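Local coordinates for Mab-21 domain-containing protein (Tribolium castaneum, PDB 7LT2), which senses double-stranded RNA in the beetle cytoplasm and, as a nucleotidyltransferase, makes cyclic GMP-AMP from ATP and GTP to trigger innate immune responses, at residues 24-35 / 179-190; 268-276 / 339-350. All coordinates share one frame; numbering follows the deposited sequence.

Overall arrangement
Contact 1 (24-35 / 179-190) and contact 2 (268-276 / 339-350) follow one another along the chain and do not touch: their centres lie about 36 Å apart and their nearest atoms about 14 Å. They share no helix or strand. Contact 1 lays a helix over a beta-hairpin, and every residue that touches is buried; branched aliphatic side chains dominate, with one water-bridged polar link at one end. Contact 2 joins a helix end and the turn after it to a second helix in the HhH/H2TH-like domain. It too is largely buried, but Asn275 and Arg346 are exposed, and its centre is a histidine ring held by hydrogen bonds rather than a purely aliphatic cluster.

Contact 1. Residues 24-35 / 179-190; sequences NKQILESVLRTF and LGISHSSGEKIM
Leu28 lodges between three strand residues: CD2 lies 3.7 Å from Ile189 CG2 and 3.8 Å from Ile181 CD1, while CD1 meets Met190 CE at 3.8 Å. The Leu28 and Ile189 side chains run past each other in opposite senses, whereas Met190, its chain bent at chi3 (-73°), crosses Leu28 nearly at right angles. One turn on, Val31 and Ile181 meet tip to tip through CG1 and CD1. With CG anti to the backbone N (chi1 -169°), the Phe35 ring presents a face to Leu179, whose CD1 stands 4.0 Å from the ring centroid and 5° off its normal, a well-centred CH-pi contact. At the other end, one water links the segments, donating to Asn24 OD1 at 2.6 Å and lying in plane at the edge of the His183 ring, 2.9 Å from NE2. Asn24 ND2 hydrogen-bonds to the backbone oxygens of Asp20 and Leu385, fixing the amide.

Behind this layer, Ile181 O accepts from both Ile189 N and Met190 N. This classic beta bulge lets Ile189 and Met190 both point toward the helix. Phe166 of strand 164-171 packs on Ile27 and Val31. The whole is a helix laid across an antiparallel hairpin in the central sheet of the nucleotidyltransferase fold, with Met190 and Leu32 close to Glu70 and Phe71, respectively a probable catalytic magnesium ligand and a probable ATP-site residue, as in relatives.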
# COMPACT_ATOMS: atom_id res chain seq x y z
N ASN A 24 12.13 12.02 4.86
CA ASN A 24 10.70 12.29 4.72
C ASN A 24 9.87 11.34 5.57
O ASN A 24 8.86 11.75 6.15
CB ASN A 24 10.29 12.23 3.25
CG ASN A 24 10.72 13.46 2.49
OD1 ASN A 24 10.22 14.55 2.76
ND2 ASN A 24 11.66 13.30 1.55
N LYS A 25 10.30 10.08 5.68
CA LYS A 25 9.58 9.15 6.54
C LYS A 25 9.63 9.58 8.00
O LYS A 25 8.62 9.52 8.71
CB LYS A 25 10.13 7.73 6.39
CG LYS A 25 9.73 7.04 5.09
CD LYS A 25 10.25 5.61 5.02
CE LYS A 25 9.87 4.94 3.71
NZ LYS A 25 10.58 3.64 3.53
N GLN A 26 10.80 10.02 8.48
CA GLN A 26 10.89 10.44 9.88
C GLN A 26 9.96 11.62 10.16
O GLN A 26 9.29 11.66 11.20
CB GLN A 26 12.33 10.81 10.24
CG GLN A 26 13.31 9.65 10.23
CD GLN A 26 14.58 9.96 11.00
OE1 GLN A 26 15.68 9.98 10.44
NE2 GLN A 26 14.44 10.21 12.29
N ILE A 27 9.90 12.58 9.23
CA ILE A 27 9.02 13.73 9.40
C ILE A 27 7.57 13.30 9.38
O ILE A 27 6.78 13.66 10.27
CB ILE A 27 9.30 14.77 8.29
CG1 ILE A 27 10.65 15.44 8.51
CG2 ILE A 27 8.15 15.77 8.23
CD1 ILE A 27 11.10 16.27 7.32
N LEU A 28 7.18 12.54 8.35
CA LEU A 28 5.78 12.14 8.20
C LEU A 28 5.32 11.28 9.37
O LEU A 28 4.20 11.44 9.86
CB LEU A 28 5.61 11.38 6.88
CG LEU A 28 5.73 12.23 5.61
CD1 LEU A 28 5.95 11.34 4.39
CD2 LEU A 28 4.49 13.09 5.44
N GLU A 29 6.17 10.36 9.83
CA GLU A 29 5.76 9.49 10.93
C GLU A 29 5.59 10.27 12.22
O GLU A 29 4.74 9.92 13.05
CB GLU A 29 6.78 8.36 11.09
CG GLU A 29 6.76 7.38 9.91
CD GLU A 29 7.98 6.48 9.88
OE1 GLU A 29 8.69 6.41 10.90
OE2 GLU A 29 8.21 5.84 8.83
N SER A 30 6.36 11.35 12.40
CA SER A 30 6.22 12.16 13.60
C SER A 30 4.95 13.02 13.55
O SER A 30 4.23 13.13 14.55
CB SER A 30 7.46 13.04 13.78
OG SER A 30 7.41 13.74 15.02
N VAL A 31 4.66 13.62 12.40
CA VAL A 31 3.40 14.36 12.25
C VAL A 31 2.21 13.45 12.55
O VAL A 31 1.29 13.83 13.27
CB VAL A 31 3.30 14.97 10.84
CG1 VAL A 31 1.87 15.42 10.56
CG2 VAL A 31 4.28 16.12 10.70
N LEU A 32 2.23 12.23 12.00
CA LEU A 32 1.09 11.34 12.17
C LEU A 32 0.98 10.82 13.60
O LEU A 32 -0.15 10.62 14.09
CB LEU A 32 1.18 10.18 11.17
CG LEU A 32 1.07 10.62 9.70
CD1 LEU A 32 1.48 9.48 8.77
CD2 LEU A 32 -0.35 11.10 9.38
N ARG A 33 2.10 10.61 14.30
CA ARG A 33 1.99 10.23 15.71
C ARG A 33 1.33 11.33 16.53
O ARG A 33 0.50 11.06 17.40
CB ARG A 33 3.37 9.88 16.29
CG ARG A 33 3.79 8.44 16.07
CD ARG A 33 5.00 8.07 16.92
NE ARG A 33 6.18 8.81 16.49
CZ ARG A 33 7.01 8.39 15.55
NH1 ARG A 33 6.85 7.23 14.94
NH2 ARG A 33 8.04 9.17 15.21
N THR A 34 1.69 12.59 16.26
CA THR A 34 1.02 13.70 16.93
C THR A 34 -0.48 13.68 16.65
O THR A 34 -1.29 13.88 17.57
CB THR A 34 1.62 15.03 16.48
OG1 THR A 34 3.03 15.04 16.74
CG2 THR A 34 0.97 16.19 17.24
N PHE A 35 -0.87 13.42 15.40
CA PHE A 35 -2.29 13.41 15.06
C PHE A 35 -3.01 12.24 15.74
O PHE A 35 -4.12 12.41 16.26
CB PHE A 35 -2.46 13.35 13.54
CG PHE A 35 -3.88 13.60 13.10
CD1 PHE A 35 -4.32 14.88 12.83
CD2 PHE A 35 -4.76 12.55 12.97
CE1 PHE A 35 -5.63 15.11 12.43
CE2 PHE A 35 -6.06 12.77 12.57
CZ PHE A 35 -6.49 14.05 12.31
N LEU A 179 -4.99 13.38 4.54
CA LEU A 179 -4.23 14.50 5.09
C LEU A 179 -3.12 14.87 4.12
O LEU A 179 -2.24 14.04 3.83
CB LEU A 179 -3.63 14.15 6.45
CG LEU A 179 -4.58 13.73 7.58
CD1 LEU A 179 -3.81 13.59 8.91
CD2 LEU A 179 -5.74 14.69 7.73
N GLY A 180 -3.15 16.10 3.62
CA GLY A 180 -2.04 16.62 2.85
C GLY A 180 -1.03 17.30 3.76
O GLY A 180 -1.36 18.30 4.40
N ILE A 181 0.19 16.78 3.84
CA ILE A 181 1.18 17.25 4.81
C ILE A 181 2.24 18.05 4.07
O ILE A 181 2.83 17.57 3.10
CB ILE A 181 1.79 16.08 5.59
CG1 ILE A 181 0.69 15.33 6.34
CG2 ILE A 181 2.86 16.59 6.56
CD1 ILE A 181 1.14 14.05 7.01
N SER A 182 2.48 19.28 4.53
CA SER A 182 3.46 20.18 3.93
C SER A 182 4.35 20.78 5.01
O SER A 182 3.98 20.86 6.18
CB SER A 182 2.78 21.32 3.15
OG SER A 182 1.94 20.84 2.12
N HIS A 183 5.54 21.21 4.60
CA HIS A 183 6.33 22.09 5.46
C HIS A 183 5.58 23.40 5.67
O HIS A 183 4.85 23.86 4.80
CB HIS A 183 7.70 22.37 4.83
CG HIS A 183 8.56 21.16 4.68
ND1 HIS A 183 9.36 20.68 5.69
CD2 HIS A 183 8.75 20.32 3.63
CE1 HIS A 183 10.00 19.60 5.28
NE2 HIS A 183 9.65 19.36 4.03
N SER A 184 5.77 24.00 6.86
CA SER A 184 5.17 25.31 7.10
C SER A 184 5.71 26.36 6.13
O SER A 184 5.04 27.38 5.91
CB SER A 184 5.41 25.76 8.54
OG SER A 184 6.78 26.05 8.76
N SER A 185 6.88 26.13 5.54
CA SER A 185 7.43 27.04 4.55
C SER A 185 6.75 26.91 3.18
O SER A 185 7.05 27.71 2.29
CB SER A 185 8.94 26.82 4.41
OG SER A 185 9.26 25.44 4.33
N GLY A 186 5.87 25.93 3.00
CA GLY A 186 5.05 25.82 1.80
C GLY A 186 5.25 24.56 0.99
O GLY A 186 4.35 24.18 0.22
N GLU A 187 6.40 23.89 1.11
CA GLU A 187 6.69 22.75 0.25
C GLU A 187 5.86 21.54 0.64
O GLU A 187 5.85 21.13 1.81
CB GLU A 187 8.18 22.41 0.30
CG GLU A 187 9.11 23.52 -0.19
CD GLU A 187 9.44 24.53 0.89
OE1 GLU A 187 8.88 24.43 2.00
OE2 GLU A 187 10.27 25.43 0.62
N LYS A 188 5.19 20.94 -0.34
CA LYS A 188 4.40 19.74 -0.10
C LYS A 188 5.30 18.54 0.19
O LYS A 188 6.35 18.37 -0.44
CB LYS A 188 3.52 19.45 -1.32
CG LYS A 188 2.65 18.21 -1.21
CD LYS A 188 1.65 18.38 -0.08
CE LYS A 188 0.60 17.29 -0.10
NZ LYS A 188 -0.49 17.55 -1.09
N ILE A 189 4.89 17.70 1.14
CA ILE A 189 5.64 16.49 1.44
C ILE A 189 4.93 15.26 0.88
O ILE A 189 5.44 14.60 -0.03
CB ILE A 189 5.91 16.34 2.94
CG1 ILE A 189 6.70 17.55 3.46
CG2 ILE A 189 6.67 15.05 3.21
CD1 ILE A 189 6.80 17.61 4.98
N MET A 190 3.74 14.95 1.40
CA MET A 190 3.02 13.76 0.94
C MET A 190 1.58 13.82 1.43
O MET A 190 1.28 14.48 2.43
CB MET A 190 3.69 12.47 1.42
CG MET A 190 3.89 11.43 0.32
SD MET A 190 5.04 10.13 0.76
CE MET A 190 6.59 11.01 0.68
O HOH W 1 10.27 17.09 2.27

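Contact 2. Residues 268-276 / 339-350; sequences LKEKTHPNI and TLNNISNRIGYI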
# COMPACT_ATOMS: atom_id res chain seq x y z
N LEU A 268 8.34 1.12 -17.30
CA LEU A 268 7.89 0.72 -18.63
C LEU A 268 6.37 0.69 -18.71
O LEU A 268 5.78 1.12 -19.71
CB LEU A 268 8.48 -0.65 -18.97
CG LEU A 268 8.17 -1.25 -20.35
CD1 LEU A 268 8.71 -0.35 -21.45
CD2 LEU A 268 8.75 -2.65 -20.46
N LYS A 269 5.72 0.18 -17.65
CA LYS A 269 4.27 0.13 -17.61
C LYS A 269 3.67 1.53 -17.67
O LYS A 269 2.69 1.77 -18.39
CB LYS A 269 3.81 -0.61 -16.35
CG LYS A 269 2.30 -0.74 -16.18
CD LYS A 269 1.71 0.38 -15.32
CE LYS A 269 2.11 0.24 -13.86
NZ LYS A 269 1.44 1.26 -13.00
N GLU A 270 4.24 2.47 -16.91
CA GLU A 270 3.73 3.84 -16.91
C GLU A 270 3.81 4.47 -18.29
O GLU A 270 2.94 5.26 -18.66
CB GLU A 270 4.51 4.70 -15.91
CG GLU A 270 4.21 4.43 -14.46
CD GLU A 270 4.99 5.36 -13.55
OE1 GLU A 270 5.48 6.40 -14.03
OE2 GLU A 270 5.12 5.04 -12.35
N LYS A 271 4.84 4.13 -19.05
CA LYS A 271 4.99 4.76 -20.36
C LYS A 271 4.16 4.08 -21.44
O LYS A 271 3.60 4.76 -22.31
CB LYS A 271 6.47 4.78 -20.77
CG LYS A 271 6.71 5.54 -22.07
CD LYS A 271 8.17 5.59 -22.42
CE LYS A 271 8.37 6.03 -23.86
NZ LYS A 271 9.80 5.95 -24.27
N THR A 272 4.05 2.75 -21.42
CA THR A 272 3.48 2.02 -22.54
C THR A 272 2.16 1.31 -22.27
O THR A 272 1.40 1.08 -23.22
CB THR A 272 4.48 0.99 -23.09
OG1 THR A 272 4.74 -0.01 -22.10
CG2 THR A 272 5.80 1.67 -23.46
N HIS A 273 1.83 0.95 -21.02
CA HIS A 273 0.58 0.24 -20.73
C HIS A 273 0.07 0.56 -19.33
O HIS A 273 0.04 -0.30 -18.44
CB HIS A 273 0.74 -1.27 -20.93
CG HIS A 273 1.89 -1.89 -20.19
ND1 HIS A 273 3.20 -1.78 -20.61
CD2 HIS A 273 1.92 -2.69 -19.09
CE1 HIS A 273 3.98 -2.46 -19.79
NE2 HIS A 273 3.23 -3.01 -18.86
N PRO A 274 -0.43 1.79 -19.12
CA PRO A 274 -0.99 2.15 -17.81
C PRO A 274 -2.26 1.39 -17.46
O PRO A 274 -2.76 1.53 -16.33
CB PRO A 274 -1.28 3.65 -17.94
CG PRO A 274 -0.61 4.09 -19.21
CD PRO A 274 -0.56 2.89 -20.09
N ASN A 275 -2.79 0.59 -18.39
CA ASN A 275 -3.94 -0.27 -18.12
C ASN A 275 -3.67 -1.28 -17.02
O ASN A 275 -4.63 -1.82 -16.45
CB ASN A 275 -4.33 -1.02 -19.39
CG ASN A 275 -4.25 -0.15 -20.63
OD1 ASN A 275 -3.16 0.25 -21.06
ND2 ASN A 275 -5.40 0.15 -21.22
N ILE A 276 -2.41 -1.57 -16.71
CA ILE A 276 -2.03 -2.59 -15.74
C ILE A 276 -1.72 -1.90 -14.42
O ILE A 276 -0.87 -1.01 -14.35
CB ILE A 276 -0.82 -3.41 -16.22
CG1 ILE A 276 -1.12 -4.10 -17.56
CG2 ILE A 276 -0.38 -4.41 -15.15
CD1 ILE A 276 -2.21 -5.16 -17.48
N THR A 339 -7.33 -5.88 -25.05
CA THR A 339 -6.40 -5.03 -24.32
C THR A 339 -5.15 -5.81 -23.91
O THR A 339 -4.02 -5.35 -24.09
CB THR A 339 -7.09 -4.44 -23.09
OG1 THR A 339 -8.26 -3.72 -23.50
CG2 THR A 339 -6.15 -3.51 -22.33
N LEU A 340 -5.35 -7.01 -23.34
CA LEU A 340 -4.21 -7.80 -22.89
C LEU A 340 -3.37 -8.30 -24.06
O LEU A 340 -2.14 -8.37 -23.97
CB LEU A 340 -4.69 -8.96 -22.03
CG LEU A 340 -5.41 -8.54 -20.75
CD1 LEU A 340 -6.06 -9.74 -20.08
CD2 LEU A 340 -4.43 -7.86 -19.81
N ASN A 341 -4.03 -8.66 -25.17
CA ASN A 341 -3.29 -9.06 -26.37
C ASN A 341 -2.41 -7.92 -26.88
O ASN A 341 -1.24 -8.13 -27.20
CB ASN A 341 -4.26 -9.51 -27.47
CG ASN A 341 -4.85 -10.89 -27.21
OD1 ASN A 341 -4.36 -11.64 -26.38
ND2 ASN A 341 -5.91 -11.22 -27.94
N ASN A 342 -2.96 -6.71 -26.95
CA ASN A 342 -2.18 -5.57 -27.43
C ASN A 342 -1.01 -5.28 -26.50
O ASN A 342 0.10 -4.99 -26.97
CB ASN A 342 -3.06 -4.33 -27.56
CG ASN A 342 -4.07 -4.44 -28.69
OD1 ASN A 342 -3.91 -5.24 -29.62
ND2 ASN A 342 -5.11 -3.63 -28.63
N ILE A 343 -1.23 -5.34 -25.19
CA ILE A 343 -0.15 -5.05 -24.26
C ILE A 343 0.94 -6.11 -24.35
O ILE A 343 2.13 -5.79 -24.38
CB ILE A 343 -0.70 -4.91 -22.82
CG1 ILE A 343 -1.60 -3.68 -22.73
CG2 ILE A 343 0.45 -4.80 -21.82
CD1 ILE A 343 -2.35 -3.57 -21.42
N SER A 344 0.55 -7.39 -24.43
CA SER A 344 1.54 -8.45 -24.58
C SER A 344 2.33 -8.32 -25.88
O SER A 344 3.54 -8.56 -25.90
CB SER A 344 0.86 -9.82 -24.50
OG SER A 344 1.81 -10.86 -24.63
N ASN A 345 1.66 -7.93 -26.97
CA ASN A 345 2.37 -7.71 -28.22
C ASN A 345 3.34 -6.54 -28.11
O ASN A 345 4.46 -6.60 -28.64
CB ASN A 345 1.38 -7.48 -29.36
CG ASN A 345 0.59 -8.73 -29.72
OD1 ASN A 345 1.00 -9.85 -29.42
ND2 ASN A 345 -0.55 -8.54 -30.37
N ARG A 346 2.92 -5.46 -27.45
CA ARG A 346 3.81 -4.34 -27.15
C ARG A 346 5.08 -4.81 -26.45
O ARG A 346 6.20 -4.50 -26.88
CB ARG A 346 3.09 -3.33 -26.24
CG ARG A 346 2.49 -2.12 -26.89
CD ARG A 346 2.25 -1.11 -25.78
NE ARG A 346 1.29 -0.07 -26.12
CZ ARG A 346 1.62 1.18 -26.42
NH1 ARG A 346 2.88 1.58 -26.47
NH2 ARG A 346 0.65 2.06 -26.66
N ILE A 347 4.91 -5.54 -25.35
CA ILE A 347 6.05 -5.94 -24.54
C ILE A 347 6.95 -6.89 -25.31
O ILE A 347 8.18 -6.81 -25.22
CB ILE A 347 5.55 -6.57 -23.23
CG1 ILE A 347 4.73 -5.54 -22.44
CG2 ILE A 347 6.71 -7.10 -22.40
CD1 ILE A 347 3.98 -6.13 -21.26
N GLY A 348 6.36 -7.78 -26.11
CA GLY A 348 7.17 -8.66 -26.94
C GLY A 348 8.04 -7.91 -27.92
O GLY A 348 9.21 -8.25 -28.11
N TYR A 349 7.49 -6.87 -28.56
CA TYR A 349 8.30 -6.03 -29.44
C TYR A 349 9.45 -5.39 -28.67
O TYR A 349 10.57 -5.32 -29.17
CB TYR A 349 7.44 -4.94 -30.09
CG TYR A 349 8.22 -3.67 -30.36
CD1 TYR A 349 9.08 -3.58 -31.45
CD2 TYR A 349 8.13 -2.58 -29.51
CE1 TYR A 349 9.80 -2.42 -31.70
CE2 TYR A 349 8.85 -1.42 -29.74
CZ TYR A 349 9.69 -1.35 -30.84
OH TYR A 349 10.40 -0.20 -31.07
N ILE A 350 9.17 -4.90 -27.46
CA ILE A 350 10.21 -4.25 -26.67
C ILE A 350 11.32 -5.24 -26.32
O ILE A 350 12.51 -4.93 -26.44
CB ILE A 350 9.60 -3.61 -25.41
CG1 ILE A 350 8.67 -2.46 -25.82
CG2 ILE A 350 10.69 -3.13 -24.46
CD1 ILE A 350 7.88 -1.86 -24.68
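Helix 268-272 and helix 339-350 run at 117° between their N-to-C directions with axes 11.8 Å apart at closest approach, and the chain comes nearest just after the first helix, where His273 CA is 6.4 Å from Ile343 CA. The His273 side chain fills this approach. Ile343 CG2 reaches its CG at 3.6 Å, and Ile347 CD1 lies over one face, 4.2 Å from the ring centroid. The ring's rotation is fixed by two polar partners: ND1 donates to Thr272 OG1 at 2.8 Å, and NE2 is hydrogen-bonded to Tyr312 OH. With OG1 between the backbone N and the carbonyl carbon (chi1 65°), Thr272 turns its hydroxyl back to donate to Leu268 O, from above the carbonyl plane. Arg346, extended from CG to NE, lays a guanidinium face over Thr272 O, 3.1 Å above its plane; the oxygen meets the flat of the group, a stacking contact and not a hydrogen bond. At one end, Leu268 CD1 and Ile350 CD1 meet tip to tip at 3.7 Å. Asn275 CB rests against the same Ile343, on its CD1, at 3.8 Å, and Ile276 also packs there. Helix 301-318 completes the cluster, with Leu309 touching Leu268, Tyr312 touching Ile276 and Asn313 touching Ile347.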